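Local structure of chitinase (Jonesia denitrificans, 5VG0) at residues 32-37 / 131-136. The protein probably degrades chitin, the part described here being its copper-dependent lytic polysaccharide monooxygenase domain, thought to cleave the chains oxidatively. Numbering follows the deposited sequence.
With PER (peroxide ion), chain D.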
loop_
_atom_site.group_PDB
_atom_site.type_symbol
_atom_site.label_atom_id
_atom_site.label_comp_id
_atom_site.label_asym_id
_atom_site.label_seq_id
_atom_site.Cartn_x
_atom_site.Cartn_y
_atom_site.Cartn_z
ATOM N N SER A 32 0.176 6.839 7.854
ATOM C CA SER A 32 0.630 6.359 9.152
ATOM C C SER A 32 0.435 4.865 9.388
ATOM O O SER A 32 0.479 4.441 10.548
ATOM C CB SER A 32 -0.051 7.154 10.254
ATOM O OG SER A 32 0.298 8.516 10.100
ATOM N N VAL A 33 0.252 4.054 8.345
ATOM C CA VAL A 33 -0.026 2.637 8.558
ATOM C C VAL A 33 1.289 1.892 8.742
ATOM O O VAL A 33 1.789 1.210 7.844
ATOM C CB VAL A 33 -0.912 2.039 7.459
ATOM C CG1 VAL A 33 -1.307 0.620 7.829
ATOM C CG2 VAL A 33 -2.162 2.904 7.255
ATOM N N GLU A 34 1.824 2.031 9.941
ATOM C CA GLU A 34 3.128 1.542 10.342
ATOM C C GLU A 34 2.931 0.385 11.307
ATOM O O GLU A 34 2.119 0.473 12.230
ATOM C CB GLU A 34 3.871 2.674 11.061
ATOM C CG GLU A 34 5.290 2.364 11.427
ATOM C CD GLU A 34 5.982 3.518 12.077
ATOM O OE1 GLU A 34 5.306 4.357 12.692
ATOM O OE2 GLU A 34 7.214 3.600 11.951
ATOM N N ALA A 35 3.683 -0.692 11.120
ATOM C CA ALA A 35 3.612 -1.830 12.027
ATOM C C ALA A 35 4.895 -2.625 11.882
ATOM O O ALA A 35 5.658 -2.419 10.940
ATOM C CB ALA A 35 2.388 -2.708 11.721
ATOM N N PRO A 36 5.151 -3.565 12.779
ATOM C CA PRO A 36 6.382 -4.345 12.652
ATOM C C PRO A 36 6.470 -5.062 11.318
ATOM O O PRO A 36 5.469 -5.467 10.724
ATOM C CB PRO A 36 6.297 -5.333 13.817
ATOM C CG PRO A 36 5.483 -4.620 14.835
ATOM C CD PRO A 36 4.453 -3.866 14.040
ATOM N N LYS A 37 7.709 -5.250 10.869
ATOM C CA LYS A 37 8.000 -6.015 9.670
ATOM C C LYS A 37 7.423 -7.417 9.755
ATOM O O LYS A 37 7.328 -8.017 10.828
ATOM C CB LYS A 37 9.518 -6.099 9.486
ATOM C CG LYS A 37 10.117 -4.784 9.021
ATOM C CD LYS A 37 11.628 -4.745 9.172
ATOM C CE LYS A 37 12.200 -3.402 8.766
ATOM N NZ LYS A 37 13.662 -3.317 8.986
ATOM N N ASN A 131 10.098 -1.401 11.564
ATOM C CA ASN A 131 8.766 -1.190 11.022
ATOM C C ASN A 131 8.728 -1.199 9.505
ATOM O O ASN A 131 9.720 -0.987 8.809
ATOM C CB ASN A 131 8.172 0.110 11.548
ATOM C CG ASN A 131 7.927 0.053 13.024
ATOM O OD1 ASN A 131 7.655 -1.015 13.582
ATOM N ND2 ASN A 131 8.079 1.182 13.676
ATOM N N ALA A 132 7.526 -1.446 9.027
ATOM C CA ALA A 132 7.165 -1.323 7.630
ATOM C C ALA A 132 5.854 -0.557 7.543
ATOM O O ALA A 132 5.117 -0.421 8.521
ATOM C CB ALA A 132 7.016 -2.688 6.976
ATOM N N PHE A 133 5.566 -0.063 6.345
ATOM C CA PHE A 133 4.307 0.586 6.035
ATOM C C PHE A 133 3.529 -0.289 5.068
ATOM O O PHE A 133 4.092 -0.871 4.146
ATOM C CB PHE A 133 4.530 1.994 5.456
ATOM C CG PHE A 133 5.078 2.934 6.467
ATOM C CD1 PHE A 133 6.418 2.925 6.797
ATOM C CD2 PHE A 133 4.236 3.795 7.151
ATOM C CE1 PHE A 133 6.904 3.749 7.791
ATOM C CE2 PHE A 133 4.727 4.614 8.133
ATOM C CZ PHE A 133 6.061 4.579 8.465
ATOM N N TYR A 134 2.220 -0.375 5.281
ATOM C CA TYR A 134 1.368 -1.371 4.644
ATOM C C TYR A 134 0.268 -0.676 3.852
ATOM O O TYR A 134 -0.510 0.092 4.412
ATOM C CB TYR A 134 0.767 -2.280 5.710
ATOM C CG TYR A 134 1.798 -3.157 6.388
ATOM C CD1 TYR A 134 2.565 -2.693 7.457
ATOM C CD2 TYR A 134 2.034 -4.448 5.933
ATOM C CE1 TYR A 134 3.529 -3.508 8.051
ATOM C CE2 TYR A 134 2.979 -5.257 6.531
ATOM C CZ TYR A 134 3.727 -4.786 7.580
ATOM O OH TYR A 134 4.658 -5.638 8.132
ATOM N N ASN A 135 0.177 -0.993 2.560
ATOM C CA ASN A 135 -0.800 -0.382 1.665
ATOM C C ASN A 135 -1.443 -1.442 0.782
ATOM O O ASN A 135 -0.753 -2.047 -0.046
ATOM C CB ASN A 135 -0.159 0.650 0.728
ATOM C CG ASN A 135 0.137 1.999 1.400
ATOM O OD1 ASN A 135 -0.500 2.984 1.084
ATOM N ND2 ASN A 135 1.070 2.028 2.325
ATOM N N CYS A 136 -2.751 -1.634 0.910
ATOM C CA CYS A 136 -3.499 -2.495 0.003
ATOM C C CYS A 136 -4.190 -1.686 -1.079
ATOM O O CYS A 136 -4.787 -0.648 -0.799
ATOM C CB CYS A 136 -4.555 -3.270 0.772
ATOM S SG CYS A 136 -3.854 -4.687 1.584
HETATM O O1 PER D . 8.061 6.372 10.544
HETATM O O2 PER D . 8.100 7.852 10.659
#
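Glu34 and Phe133 face each other as a non-hydrogen-bonded antiparallel pair, with both side chains on the face of the sheet that carries the copper site. Glu34 CG stands anti to the backbone N (chi1 -175°), and the extended chain passes the phenyl ring at a slant, putting CG over one face, 4.2 Å from the ring centroid, as a CH-pi contact. The carboxyl group is turned only 22° from the ring plane. CB and CG give the ring apolar surface while the oxygens stay at the tip for polar partners, which suits glutamate to this place. Asn131 reaches that tip from the other strand: its ND2 makes a weak hydrogen bond to Glu34 OE2 (3.1 Å), amide and carboxyl planes 71° apart.

Between the backbones, Ala35 and Ala132 bond reciprocally through N-H and C=O, and Tyr134 N bonds to Val33 O (3.0 Å). The small alanine methyls point to the opposite face, where Ala35 CB packs against Tyr134 CE1 at 3.9 Å. The tyrosine ring lies alongside the short strand, Val33 O and Ala35 O at its edge; its length lets the OH donate to Pro36 O (2.7 Å), and Ala39 N bonds to the same hydroxyl.

His1 and His78 bind the copper of this histidine brace, and the Phe133 ring meets His1 edge-to-face. Flat phenyl suits its place by offering Glu34 a face and the peroxide an edge: O1 lies in the ring plane, 3.4 Å from Phe133 CZ, and 3.2 Å from Glu34 OE2. A carboxyl oxygen and a weakly positive C-H edge thus both border the peroxide, and may together tune its electrostatic surroundings.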